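Local coordinates for epsin-2 (PDB 6ENR), which binds membranes enriched in phosphatidylinositol 3,5- and 4,5-bisphosphate, probably through the ENTH domain described here, and is required for endocytosis and actin localization, at residues A[21-26]-A[52-57]; A[40-45]-A[77-82]. All coordinates share one frame; numbering follows the deposited sequence.

Contact 1 of 2, residues A[21-26]-A[52-57]; sequences VLVRDA and FFEIMD
V23 of helix 19-26 meets I55 of helix 49-63 where the two backbones come close, with V23 CA 5.9 Å from I55 CA. V23 carries the contact. Its bond to CB points toward the other helix, and its two methyls split over two neighbouring residues. CG2 lies anti to the backbone N and reaches I55. It sits 3.7 Å from the backbone oxygen I55 O and 4.1 Å from the branch methyl I55 CG2. The two side chains meet at a slant, methyl against methyl. V23 CG1 turns to E54 instead, 4.2 Å from E54 O. The E54 side chain bends round at its second torsion (chi2 54°), and its carboxylate oxygen OE2 comes within 4.5 Å of V23 CG1. Everything across this contact is van der Waals packing. Both valine methyls lie against carbonyl oxygens, consistent with the close approach of the helices. I55 also touches L83 of helix 70-86. The M56 bond to CB points away from helix 19-26, and its side chain touches W94, L80 and L83. Helix 19-26 is thus laid against helix 49-63 chiefly through V23, a close helix-to-helix packing within the all-helical ENTH domain.

Contact 2 of 2, residues A[40-45]-A[77-82]; sequences DDLAQR and LTVLDY
Y82 of helix 70-86 reaches across to D40 and A43 of helix 36-45. The axes of segments 40-45 and 77-82 pass 10.1 Å apart at 56°, and the tyrosine bridges the two helices. From CB, which points toward the other helix, the ring is carried outward with CG anti to the backbone N (chi1 -168°). One edge of the ring then runs along helix 36-45. CD2 is 4.1 Å from A43 CB, and CE2 is closer to the same A43 CB, at 3.7 Å. The methyl lies near the ring plane, so it meets the edge and not a face. CZ comes next, 3.7 Å from D40 OD1. At the tip, Y82 OH donates a hydrogen bond of 2.7 Å to D40 OD1, on the anti lone pair. The carboxylate stands almost square to the ring, at 89°. The other oxygen, D40 OD2, accepts Q44 NE2 at 3.3 Å from above the carboxylate plane. Deeper in, L42 CD1 packs on V79 CG1 at 4.1 Å. A phenylalanine in place of Y82 would probably keep the edge packing on A43 but leave D40 OD1 without its hydroxyl donor. The contact therefore pairs an apolar interior with a polar outer end, where a tyrosine hydroxyl and a glutamine amide probably help to steady the aspartate charge.

In the fold
The contacts use four different helices, and their segments alternate along the chain. Contact 1 joins helix 19-26 to helix 49-63; contact 2 joins helix 36-45 to helix 70-86. Both are largely buried. Contact 2 lies nearer the centre of the chain, about 7 Å against about 11 Å for contact 1 (centre to centre). Contact 1 is purely van der Waals, while contact 2 adds a hydrogen bond at its partly exposed end. The two touch directly. L22 CD2 packs on R45 NE at 3.5 Å, I55 CD1 rests near L42 O, and M56 CE meets L80 CD1. Together they join helices 19-26, 36-45, 49-63 and 70-86 of the ENTH domain.

Contact 1 of 2, residues A[21-26]-A[52-57]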
loop_
_atom_site.group_PDB
_atom_site.type_symbol
_atom_site.label_atom_id
_atom_site.label_comp_id
_atom_site.label_asym_id
_atom_site.label_seq_id
_atom_site.Cartn_x
_atom_site.Cartn_y
_atom_site.Cartn_z
ATOM N N VAL A 21 13.968 -7.227 1.862
ATOM C CA VAL A 21 13.463 -8.456 1.221
ATOM C C VAL A 21 11.961 -8.685 1.480
ATOM O O VAL A 21 11.209 -9.160 0.618
ATOM C CB VAL A 21 14.230 -9.716 1.738
ATOM C CG1 VAL A 21 13.603 -10.983 1.209
ATOM C CG2 VAL A 21 15.696 -9.667 1.373
ATOM N N LEU A 22 11.522 -8.390 2.684
ATOM C CA LEU A 22 10.142 -8.551 3.023
ATOM C C LEU A 22 9.225 -7.626 2.193
ATOM O O LEU A 22 8.121 -8.085 1.750
ATOM C CB LEU A 22 9.912 -8.208 4.471
ATOM C CG LEU A 22 8.558 -8.323 5.075
ATOM C CD1 LEU A 22 7.953 -9.704 4.938
ATOM C CD2 LEU A 22 8.683 -7.955 6.577
ATOM N N VAL A 23 9.620 -6.351 2.113
ATOM C CA VAL A 23 8.801 -5.318 1.399
ATOM C C VAL A 23 8.868 -5.562 -0.120
ATOM O O VAL A 23 7.852 -5.425 -0.808
ATOM C CB VAL A 23 9.048 -3.832 1.793
ATOM C CG1 VAL A 23 10.348 -3.267 1.262
ATOM C CG2 VAL A 23 7.942 -2.911 1.268
ATOM N N ARG A 24 10.046 -6.005 -0.610
ATOM C CA ARG A 24 10.206 -6.380 -2.032
ATOM C C ARG A 24 9.338 -7.597 -2.364
ATOM O O ARG A 24 8.546 -7.609 -3.340
ATOM C CB ARG A 24 11.737 -6.589 -2.323
ATOM C CG ARG A 24 12.153 -6.915 -3.771
ATOM C CD ARG A 24 13.602 -7.462 -3.838
ATOM N NE ARG A 24 13.709 -8.826 -3.251
ATOM C CZ ARG A 24 14.838 -9.536 -3.117
ATOM N NH1 ARG A 24 16.008 -9.040 -3.525
ATOM N NH2 ARG A 24 14.804 -10.751 -2.576
ATOM N N ASP A 25 9.346 -8.622 -1.506
ATOM C CA ASP A 25 8.534 -9.801 -1.793
ATOM C C ASP A 25 7.042 -9.554 -1.714
ATOM O O ASP A 25 6.239 -10.070 -2.559
ATOM C CB ASP A 25 8.966 -10.943 -0.861
ATOM C CG ASP A 25 10.358 -11.450 -1.172
ATOM O OD1 ASP A 25 10.988 -11.015 -2.158
ATOM O OD2 ASP A 25 10.864 -12.289 -0.375
ATOM N N ALA A 26 6.655 -8.724 -0.762
ATOM C CA ALA A 26 5.266 -8.367 -0.536
ATOM C C ALA A 26 4.621 -7.644 -1.736
ATOM O O ALA A 26 3.425 -7.646 -1.836
ATOM C CB ALA A 26 5.145 -7.478 0.683
ATOM N N PHE A 52 10.773 1.646 8.872
ATOM C CA PHE A 52 9.772 2.554 8.231
ATOM C C PHE A 52 10.342 3.191 6.989
ATOM O O PHE A 52 9.725 3.204 5.901
ATOM C CB PHE A 52 9.302 3.598 9.217
ATOM C CG PHE A 52 8.333 4.614 8.617
ATOM C CD1 PHE A 52 6.950 4.395 8.633
ATOM C CD2 PHE A 52 8.768 5.827 8.091
ATOM C CE1 PHE A 52 6.046 5.302 8.075
ATOM C CE2 PHE A 52 7.844 6.747 7.550
ATOM C CZ PHE A 52 6.494 6.472 7.530
ATOM N N PHE A 53 11.542 3.748 7.097
ATOM C CA PHE A 53 12.185 4.345 5.941
ATOM C C PHE A 53 12.285 3.377 4.768
ATOM O O PHE A 53 12.035 3.715 3.567
ATOM C CB PHE A 53 13.603 4.843 6.289
ATOM C CG PHE A 53 14.391 5.294 5.071
ATOM C CD1 PHE A 53 14.213 6.560 4.560
ATOM C CD2 PHE A 53 15.169 4.378 4.360
ATOM C CE1 PHE A 53 14.964 6.980 3.452
ATOM C CE2 PHE A 53 15.870 4.766 3.209
ATOM C CZ PHE A 53 15.744 6.059 2.753
ATOM N N GLU A 54 12.705 2.175 5.075
ATOM C CA GLU A 54 12.855 1.179 4.049
ATOM C C GLU A 54 11.541 0.748 3.410
ATOM O O GLU A 54 11.429 0.659 2.160
ATOM C CB GLU A 54 13.646 -0.070 4.509
ATOM C CG GLU A 54 13.780 -1.034 3.330
ATOM C CD GLU A 54 14.395 -0.354 2.090
ATOM O OE1 GLU A 54 15.431 0.331 2.338
ATOM O OE2 GLU A 54 13.823 -0.446 0.919
ATOM N N ILE A 55 10.553 0.540 4.252
ATOM C CA ILE A 55 9.272 0.082 3.781
ATOM C C ILE A 55 8.658 1.125 2.840
ATOM O O ILE A 55 8.245 0.784 1.712
ATOM C CB ILE A 55 8.324 -0.213 4.960
ATOM C CG1 ILE A 55 8.852 -1.454 5.727
ATOM C CG2 ILE A 55 6.944 -0.529 4.445
ATOM C CD1 ILE A 55 8.242 -1.617 7.070
ATOM N N MET A 56 8.597 2.357 3.316
ATOM C CA MET A 56 7.951 3.477 2.581
ATOM C C MET A 56 8.737 3.845 1.355
ATOM O O MET A 56 8.160 4.236 0.348
ATOM C CB MET A 56 7.717 4.653 3.531
ATOM C CG MET A 56 6.863 4.423 4.785
ATOM S SD MET A 56 5.379 3.326 4.595
ATOM C CE MET A 56 4.254 4.446 3.811
ATOM N N ASP A 57 10.073 3.674 1.383
ATOM C CA ASP A 57 10.898 3.904 0.190
ATOM C C ASP A 57 10.462 2.986 -0.954
ATOM O O ASP A 57 10.286 3.438 -2.139
ATOM C CB ASP A 57 12.360 3.702 0.482
ATOM C CG ASP A 57 13.275 4.263 -0.607
ATOM O OD1 ASP A 57 13.165 5.448 -0.996
ATOM O OD2 ASP A 57 14.123 3.524 -1.012
#

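Contact 2 of 2, residues A[40-45]-A[77-82]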
loop_
_atom_site.group_PDB
_atom_site.type_symbol
_atom_site.label_atom_id
_atom_site.label_comp_id
_atom_site.label_asym_id
_atom_site.label_seq_id
_atom_site.Cartn_x
_atom_site.Cartn_y
_atom_site.Cartn_z
ATOM N N ASP A 40 1.293 -8.270 8.573
ATOM C CA ASP A 40 1.493 -8.012 10.002
ATOM C C ASP A 40 2.964 -7.821 10.435
ATOM O O ASP A 40 3.226 -6.965 11.269
ATOM C CB ASP A 40 0.774 -9.016 10.881
ATOM C CG ASP A 40 0.372 -8.348 12.205
ATOM O OD1 ASP A 40 -0.527 -7.386 12.229
ATOM O OD2 ASP A 40 1.040 -8.666 13.152
ATOM N N ASP A 41 3.926 -8.453 9.748
ATOM C CA ASP A 41 5.316 -8.232 10.077
ATOM C C ASP A 41 5.711 -6.799 9.639
ATOM O O ASP A 41 6.297 -6.041 10.393
ATOM C CB ASP A 41 6.104 -9.308 9.351
ATOM C CG ASP A 41 7.524 -9.467 9.849
ATOM O OD1 ASP A 41 7.988 -8.861 10.856
ATOM O OD2 ASP A 41 8.194 -10.276 9.201
ATOM N N LEU A 42 5.333 -6.410 8.437
ATOM C CA LEU A 42 5.478 -5.008 7.980
ATOM C C LEU A 42 4.925 -4.037 8.950
ATOM O O LEU A 42 5.606 -3.077 9.339
ATOM C CB LEU A 42 4.919 -4.765 6.602
ATOM C CG LEU A 42 5.748 -5.521 5.525
ATOM C CD1 LEU A 42 4.896 -5.645 4.299
ATOM C CD2 LEU A 42 7.034 -4.794 5.122
ATOM N N ALA A 43 3.713 -4.305 9.400
ATOM C CA ALA A 43 3.091 -3.421 10.318
ATOM C C ALA A 43 3.859 -3.304 11.572
ATOM O O ALA A 43 4.139 -2.169 12.020
ATOM C CB ALA A 43 1.636 -3.837 10.597
ATOM N N GLN A 44 4.322 -4.435 12.116
ATOM C CA GLN A 44 5.144 -4.354 13.304
ATOM C C GLN A 44 6.447 -3.574 13.135
ATOM O O GLN A 44 6.880 -2.777 13.998
ATOM C CB GLN A 44 5.474 -5.713 13.818
ATOM C CG GLN A 44 4.285 -6.463 14.409
ATOM C CD GLN A 44 3.171 -5.637 15.081
ATOM O OE1 GLN A 44 3.380 -4.876 16.078
ATOM N NE2 GLN A 44 1.939 -5.831 14.569
ATOM N N ARG A 45 7.060 -3.805 12.015
ATOM C CA ARG A 45 8.334 -3.152 11.708
ATOM C C ARG A 45 8.211 -1.669 11.459
ATOM O O ARG A 45 9.183 -0.891 11.652
ATOM C CB ARG A 45 8.973 -3.846 10.535
ATOM C CG ARG A 45 9.355 -5.281 10.833
ATOM C CD ARG A 45 10.159 -5.830 9.708
ATOM N NE ARG A 45 10.209 -7.276 9.616
ATOM C CZ ARG A 45 11.234 -7.976 9.080
ATOM N NH1 ARG A 45 12.315 -7.382 8.590
ATOM N NH2 ARG A 45 11.133 -9.310 9.017
ATOM N N LEU A 77 -0.595 -0.907 -2.823
ATOM C CA LEU A 77 -1.832 -0.407 -2.261
ATOM C C LEU A 77 -2.376 -1.285 -1.175
ATOM O O LEU A 77 -2.888 -0.740 -0.170
ATOM C CB LEU A 77 -2.935 -0.171 -3.297
ATOM C CG LEU A 77 -2.894 1.137 -4.074
ATOM C CD1 LEU A 77 -4.000 1.129 -5.083
ATOM C CD2 LEU A 77 -3.059 2.315 -3.146
ATOM N N THR A 78 -2.326 -2.612 -1.363
ATOM C CA THR A 78 -2.793 -3.531 -0.302
ATOM C C THR A 78 -1.986 -3.319 0.977
ATOM O O THR A 78 -2.552 -3.310 2.126
ATOM C CB THR A 78 -2.691 -5.001 -0.751
ATOM O OG1 THR A 78 -3.476 -5.160 -1.956
ATOM C CG2 THR A 78 -3.260 -5.963 0.344
ATOM N N VAL A 79 -0.652 -3.237 0.805
ATOM C CA VAL A 79 0.272 -2.975 1.952
ATOM C C VAL A 79 -0.080 -1.680 2.602
ATOM O O VAL A 79 -0.153 -1.583 3.817
ATOM C CB VAL A 79 1.796 -3.071 1.536
ATOM C CG1 VAL A 79 2.690 -2.603 2.645
ATOM C CG2 VAL A 79 2.175 -4.437 1.072
ATOM N N LEU A 80 -0.338 -0.630 1.797
ATOM C CA LEU A 80 -0.593 0.653 2.386
ATOM C C LEU A 80 -1.919 0.636 3.211
ATOM O O LEU A 80 -1.993 1.143 4.334
ATOM C CB LEU A 80 -0.574 1.673 1.269
ATOM C CG LEU A 80 -0.257 3.097 1.524
ATOM C CD1 LEU A 80 0.989 3.274 2.376
ATOM C CD2 LEU A 80 -0.205 3.833 0.187
ATOM N N ASP A 81 -2.918 0.008 2.613
ATOM C CA ASP A 81 -4.210 -0.134 3.203
ATOM C C ASP A 81 -4.076 -0.807 4.574
ATOM O O ASP A 81 -4.742 -0.384 5.525
ATOM C CB ASP A 81 -5.129 -0.992 2.286
ATOM C CG ASP A 81 -6.619 -0.708 2.475
ATOM O OD1 ASP A 81 -6.972 0.441 2.756
ATOM O OD2 ASP A 81 -7.458 -1.617 2.299
ATOM N N TYR A 82 -3.220 -1.829 4.689
ATOM C CA TYR A 82 -2.993 -2.539 5.943
ATOM C C TYR A 82 -2.232 -1.644 6.932
ATOM O O TYR A 82 -2.626 -1.494 8.064
ATOM C CB TYR A 82 -2.234 -3.858 5.708
ATOM C CG TYR A 82 -2.230 -4.765 6.896
ATOM C CD1 TYR A 82 -3.264 -5.707 7.077
ATOM C CD2 TYR A 82 -1.219 -4.721 7.829
ATOM C CE1 TYR A 82 -3.273 -6.575 8.188
ATOM C CE2 TYR A 82 -1.249 -5.524 8.943
ATOM C CZ TYR A 82 -2.306 -6.458 9.096
ATOM O OH TYR A 82 -2.317 -7.219 10.180
#